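PDB 4N6D: TRAP dicarboxylate transporter-DctP subunit from Desulfovibrio salexigens, which probably captures a small solute, such as an organic acid, in the periplasm and hands it to a TRAP membrane transporter. Local coordinates for residues A28-S33 against G61-Q66; P149-T154 against T226-A231. One frame throughout, in Å; residues are numbered along the deposited sequence.

Interaction 1 pairs the first two strands of one domain's five-stranded sheet near the N-terminus, partly open to solvent. Interaction 2 is buried and far closer to the centre of the chain, where segments leading between the five- and four-stranded sheets run side by side. Together they illustrate the two tasks of a two-domain binding protein, building each domain and joining the two. The contacts share no strand and lie on opposite sides of the chain's centre. Their chemistry follows their place: 28-33 with 61-66 is regular parallel pairing with glutamine amides on one face, whereas 149-154 with 226-231 relies on a brief antiparallel pairing and an asparagine side-chain oxygen that accepts a loop N-H. Waters bridge both.

Interaction 1 of 2, residues A28-S33 against G61-Q66; sequences ADISLS and GKVQVQ
Ser31 holds its hydroxyl anti to the backbone N (chi1 -176°), while Gln64 sets CG between its own N and carbonyl carbon (chi1 68°) and runs on extended, which brings Gln64 NE2 to 3.1 Å from Ser31 OG. The two residues are paired in the parallel strands of a beta-alpha-beta unit, strand 30-35, helix 43-58 and strand 63-68. Gln66 bends at chi2 and delivers a second amide to the same oxygen, with its NE2 2.8 Å from Ser31 OG. Thus OG accepts two N-H groups; it lies near the amide plane of Gln64 but is tilted from that of Gln66. Beneath this polar face the backbones alternate as parallel strands do: Gln64 N donates to Ile30 O, Leu32 N to Gln64 O, and Gln66 N to Leu32 O at 2.8 Å. Where the pairing starts, Lys62 O receives both Asp29 N and Ile30 N, while the ammonium of Lys62 leads away to Asp250. The other face is apolar. Val63 CG1 meets Leu32 CD1 at 3.8 Å, its CG2 lies near Ile30 CB, and the valine also touches Val55 on the connecting helix. At the N-terminal end Ala28 CB packs 3.1 Å from Gly61 O. Ala28 N donates to two waters; one donates a hydrogen bond to Gly61 O, 2.8 Å from the water oxygen, the other to Gln64 OE1, 2.7 Å from its own.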
loop_
_atom_site.group_PDB
_atom_site.type_symbol
_atom_site.label_atom_id
_atom_site.label_comp_id
_atom_site.label_asym_id
_atom_site.label_seq_id
_atom_site.Cartn_x
_atom_site.Cartn_y
_atom_site.Cartn_z
ATOM N N ALA A 28 -16.724 -1.556 -29.012
ATOM C CA ALA A 28 -16.498 -0.306 -28.299
ATOM C C ALA A 28 -15.995 0.779 -29.234
ATOM O O ALA A 28 -15.368 0.485 -30.256
ATOM C CB ALA A 28 -15.495 -0.527 -27.165
ATOM N N ASP A 29 -16.263 2.033 -28.874
ATOM C CA ASP A 29 -15.757 3.177 -29.618
ATOM C C ASP A 29 -14.554 3.807 -28.932
ATOM O O ASP A 29 -13.880 4.642 -29.516
ATOM C CB ASP A 29 -16.839 4.244 -29.745
ATOM C CG ASP A 29 -18.019 3.785 -30.579
ATOM O OD1 ASP A 29 -17.792 3.305 -31.711
ATOM O OD2 ASP A 29 -19.168 3.900 -30.091
ATOM N N ILE A 30 -14.308 3.426 -27.684
ATOM C CA ILE A 30 -13.212 3.991 -26.902
ATOM C C ILE A 30 -12.403 2.824 -26.394
ATOM O O ILE A 30 -12.961 1.889 -25.808
ATOM C CB ILE A 30 -13.750 4.798 -25.690
ATOM C CG1 ILE A 30 -14.528 6.037 -26.148
ATOM C CG2 ILE A 30 -12.611 5.229 -24.786
ATOM C CD1 ILE A 30 -15.394 6.637 -25.045
ATOM N N SER A 31 -11.096 2.858 -26.628
ATOM C CA SER A 31 -10.224 1.751 -26.270
ATOM C C SER A 31 -9.122 2.304 -25.390
ATOM O O SER A 31 -8.441 3.259 -25.769
ATOM C CB SER A 31 -9.619 1.117 -27.523
ATOM O OG SER A 31 -8.838 -0.039 -27.207
ATOM N N LEU A 32 -8.960 1.734 -24.203
ATOM C CA LEU A 32 -7.964 2.238 -23.263
ATOM C C LEU A 32 -6.974 1.146 -22.867
ATOM O O LEU A 32 -7.383 0.045 -22.489
ATOM C CB LEU A 32 -8.653 2.737 -22.009
ATOM C CG LEU A 32 -9.679 3.849 -22.219
ATOM C CD1 LEU A 32 -10.487 4.081 -20.963
ATOM C CD2 LEU A 32 -8.972 5.112 -22.699
ATOM N N SER A 33 -5.685 1.461 -22.882
ATOM C CA SER A 33 -4.670 0.557 -22.371
ATOM C C SER A 33 -4.366 0.887 -20.908
ATOM O O SER A 33 -4.342 2.050 -20.532
ATOM C CB SER A 33 -3.381 0.665 -23.193
ATOM O OG SER A 33 -2.951 2.020 -23.200
ATOM N N GLY A 61 -20.518 -1.378 -22.943
ATOM C CA GLY A 61 -19.588 -1.781 -23.986
ATOM C C GLY A 61 -19.018 -0.641 -24.810
ATOM O O GLY A 61 -18.262 -0.883 -25.736
ATOM N N LYS A 62 -19.354 0.605 -24.479
ATOM C CA LYS A 62 -18.803 1.735 -25.221
ATOM C C LYS A 62 -17.305 1.886 -25.009
ATOM O O LYS A 62 -16.599 2.385 -25.883
ATOM C CB LYS A 62 -19.502 3.036 -24.846
ATOM C CG LYS A 62 -20.908 3.138 -25.406
ATOM C CD LYS A 62 -21.493 4.503 -25.111
ATOM C CE LYS A 62 -21.557 4.747 -23.623
ATOM N NZ LYS A 62 -22.195 6.041 -23.301
ATOM N N VAL A 63 -16.828 1.449 -23.853
ATOM C CA VAL A 63 -15.402 1.461 -23.537
ATOM C C VAL A 63 -14.898 0.037 -23.420
ATOM O O VAL A 63 -15.564 -0.815 -22.817
ATOM C CB VAL A 63 -15.132 2.150 -22.170
ATOM C CG1 VAL A 63 -13.645 2.099 -21.804
ATOM C CG2 VAL A 63 -15.611 3.585 -22.201
ATOM N N GLN A 64 -13.741 -0.227 -24.013
ATOM C CA GLN A 64 -13.018 -1.464 -23.775
ATOM C C GLN A 64 -11.665 -1.116 -23.163
ATOM O O GLN A 64 -11.088 -0.075 -23.468
ATOM C CB GLN A 64 -12.843 -2.282 -25.066
ATOM C CG GLN A 64 -11.928 -1.672 -26.079
ATOM C CD GLN A 64 -11.836 -2.510 -27.340
ATOM O OE1 GLN A 64 -12.766 -3.263 -27.677
ATOM N NE2 GLN A 64 -10.715 -2.394 -28.042
ATOM N N VAL A 65 -11.166 -2.000 -22.307
ATOM C CA VAL A 65 -9.876 -1.814 -21.641
ATOM C C VAL A 65 -8.963 -3.013 -21.909
ATOM O O VAL A 65 -9.359 -4.171 -21.690
ATOM C CB VAL A 65 -10.088 -1.681 -20.114
ATOM C CG1 VAL A 65 -8.752 -1.397 -19.408
ATOM C CG2 VAL A 65 -11.080 -0.592 -19.816
ATOM N N GLN A 66 -7.764 -2.759 -22.434
ATOM C CA GLN A 66 -6.754 -3.802 -22.547
ATOM C C GLN A 66 -5.765 -3.641 -21.409
ATOM O O GLN A 66 -5.203 -2.567 -21.223
ATOM C CB GLN A 66 -5.952 -3.689 -23.842
ATOM C CG GLN A 66 -6.723 -4.030 -25.076
ATOM C CD GLN A 66 -7.729 -2.962 -25.391
ATOM O OE1 GLN A 66 -8.933 -3.223 -25.438
ATOM N NE2 GLN A 66 -7.244 -1.743 -25.613
HETATM O O HOH W 1 -14.577 -3.348 -29.673
HETATM O O HOH W 2 -17.750 -3.343 -27.039
#

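Interaction 2 of 2, residues P149-T154 against T226-A231; sequences PSNIMT and TETNTA
Ile152 and Thr226 form an antiparallel hydrogen-bonded pair, with Thr226 N 2.7 Å from Ile152 O and Ile152 N 3.1 Å from Thr226 O, after which 226-231 turns through Asn229, at a positive phi of 48°, before Thr230 N reaches Ser150 O and Ser150 N reaches Ala231 O. Between these two sets of backbone bonds stands Asn151. Its chi1 of -70° sets CG beside the backbone N and chi2 of -62° turns OD1 to the loop, where Asn151 OD1 accepts Asn229 N at 2.8 Å from a donor tilted out of the carboxamide plane. The segments belong to two connections between the domains of a type II periplasmic binding protein: 149-150 is part of the link from strand 139-146 to strand 151-154, and the loop 227-231 leads back toward strand 234-240. The backbone bonds of Ser150 join these connections, while Asn151 ties strand 151-154 to the loop. Asn151 ND2 donates to a water that in turn donates to Glu227 OE2 and Asn229 OD1. Pro149 lies alongside Asn229, its CB 3.3 Å from that OD1. One apolar contact lies between Ile152 and Thr228, which cross at about a right angle, Ile152 CD1 3.9 Å from Thr228 CG2; both touch Phe207. Thr228 OG1 is hydrogen-bonded to Thr230 OG1. Thr226 OG1, hydrogen-bonded to Val158 O, also accepts a hydrogen bond from a water that donates to Thr154 OG1 as well.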
loop_
_atom_site.group_PDB
_atom_site.type_symbol
_atom_site.label_atom_id
_atom_site.label_comp_id
_atom_site.label_asym_id
_atom_site.label_seq_id
_atom_site.Cartn_x
_atom_site.Cartn_y
_atom_site.Cartn_z
ATOM N N PRO A 149 -1.028 -3.442 5.966
ATOM C CA PRO A 149 0.121 -2.967 6.726
ATOM C C PRO A 149 1.267 -3.959 6.754
ATOM O O PRO A 149 1.065 -5.170 6.642
ATOM C CB PRO A 149 -0.451 -2.783 8.148
ATOM C CG PRO A 149 -1.892 -2.532 7.916
ATOM C CD PRO A 149 -2.258 -3.430 6.778
ATOM N N SER A 150 2.471 -3.417 6.916
ATOM C CA SER A 150 3.685 -4.211 7.077
ATOM C C SER A 150 3.830 -4.696 8.499
ATOM O O SER A 150 3.661 -3.926 9.439
ATOM C CB SER A 150 4.871 -3.345 6.722
ATOM O OG SER A 150 4.771 -2.965 5.348
ATOM N N ASN A 151 4.193 -5.966 8.620
ATOM C CA ASN A 151 4.295 -6.676 9.881
ATOM C C ASN A 151 5.568 -7.528 9.875
ATOM O O ASN A 151 6.212 -7.707 8.835
ATOM C CB ASN A 151 3.072 -7.560 10.053
ATOM C CG ASN A 151 1.812 -6.757 10.299
ATOM O OD1 ASN A 151 1.713 -6.044 11.295
ATOM N ND2 ASN A 151 0.826 -6.892 9.420
ATOM N N ILE A 152 5.932 -8.043 11.046
ATOM C CA ILE A 152 7.191 -8.754 11.208
ATOM C C ILE A 152 6.906 -10.239 11.307
ATOM O O ILE A 152 6.205 -10.677 12.216
ATOM C CB ILE A 152 7.921 -8.254 12.463
ATOM C CG1 ILE A 152 8.245 -6.772 12.297
ATOM C CG2 ILE A 152 9.216 -9.046 12.702
ATOM C CD1 ILE A 152 8.846 -6.105 13.518
ATOM N N MET A 153 7.448 -11.004 10.358
ATOM C CA MET A 153 7.225 -12.432 10.264
ATOM C C MET A 153 8.574 -13.122 10.437
ATOM O O MET A 153 9.519 -12.858 9.680
ATOM C CB MET A 153 6.643 -12.766 8.903
ATOM C CG MET A 153 5.245 -12.188 8.680
ATOM S SD MET A 153 4.798 -12.162 6.936
ATOM C CE MET A 153 5.623 -10.650 6.443
ATOM N N THR A 154 8.669 -14.008 11.420
ATOM C CA THR A 154 9.970 -14.508 11.856
ATOM C C THR A 154 10.011 -15.998 12.199
ATOM O O THR A 154 8.980 -16.630 12.431
ATOM C CB THR A 154 10.446 -13.752 13.123
ATOM O OG1 THR A 154 9.429 -13.824 14.130
ATOM C CG2 THR A 154 10.766 -12.293 12.814
ATOM N N THR A 226 4.263 -11.220 14.085
ATOM C CA THR A 226 4.028 -10.129 15.037
ATOM C C THR A 226 3.364 -8.950 14.345
ATOM O O THR A 226 3.944 -8.341 13.445
ATOM C CB THR A 226 5.344 -9.714 15.696
ATOM O OG1 THR A 226 5.876 -10.856 16.388
ATOM C CG2 THR A 226 5.114 -8.577 16.691
ATOM N N GLU A 227 2.141 -8.647 14.755
ATOM C CA GLU A 227 1.341 -7.623 14.099
ATOM C C GLU A 227 1.669 -6.248 14.667
ATOM O O GLU A 227 1.133 -5.798 15.683
ATOM C CB GLU A 227 -0.155 -7.923 14.213
ATOM C CG GLU A 227 -0.994 -7.138 13.190
ATOM C CD GLU A 227 -2.468 -7.514 13.183
ATOM O OE1 GLU A 227 -3.003 -7.800 14.280
ATOM O OE2 GLU A 227 -3.078 -7.538 12.075
ATOM N N THR A 228 2.608 -5.597 14.013
ATOM C CA THR A 228 3.036 -4.255 14.380
ATOM C C THR A 228 2.237 -3.171 13.647
ATOM O O THR A 228 2.241 -2.008 14.072
ATOM C CB THR A 228 4.505 -4.049 14.022
ATOM O OG1 THR A 228 4.696 -4.349 12.631
ATOM C CG2 THR A 228 5.404 -4.933 14.860
ATOM N N ASN A 229 1.566 -3.539 12.557
ATOM C CA ASN A 229 0.795 -2.580 11.755
ATOM C C ASN A 229 1.608 -1.322 11.467
ATOM O O ASN A 229 1.179 -0.186 11.716
ATOM C CB ASN A 229 -0.540 -2.224 12.442
ATOM C CG ASN A 229 -1.616 -3.262 12.179
ATOM O OD1 ASN A 229 -1.718 -3.783 11.069
ATOM N ND2 ASN A 229 -2.390 -3.604 13.207
ATOM N N THR A 230 2.776 -1.532 10.883
ATOM C CA THR A 230 3.765 -0.460 10.851
ATOM C C THR A 230 3.428 0.667 9.875
ATOM O O THR A 230 3.368 1.830 10.255
ATOM C CB THR A 230 5.156 -1.040 10.608
ATOM O OG1 THR A 230 5.497 -1.853 11.732
ATOM C CG2 THR A 230 6.173 0.065 10.477
ATOM N N ALA A 231 3.195 0.325 8.622
ATOM C CA ALA A 231 2.949 1.325 7.595
ATOM C C ALA A 231 2.338 0.575 6.428
ATOM O O ALA A 231 2.478 -0.643 6.343
ATOM C CB ALA A 231 4.263 1.989 7.146
HETATM O O HOH W 3 -2.014 -6.092 9.931
HETATM O O HOH W 4 7.263 -13.132 15.780
#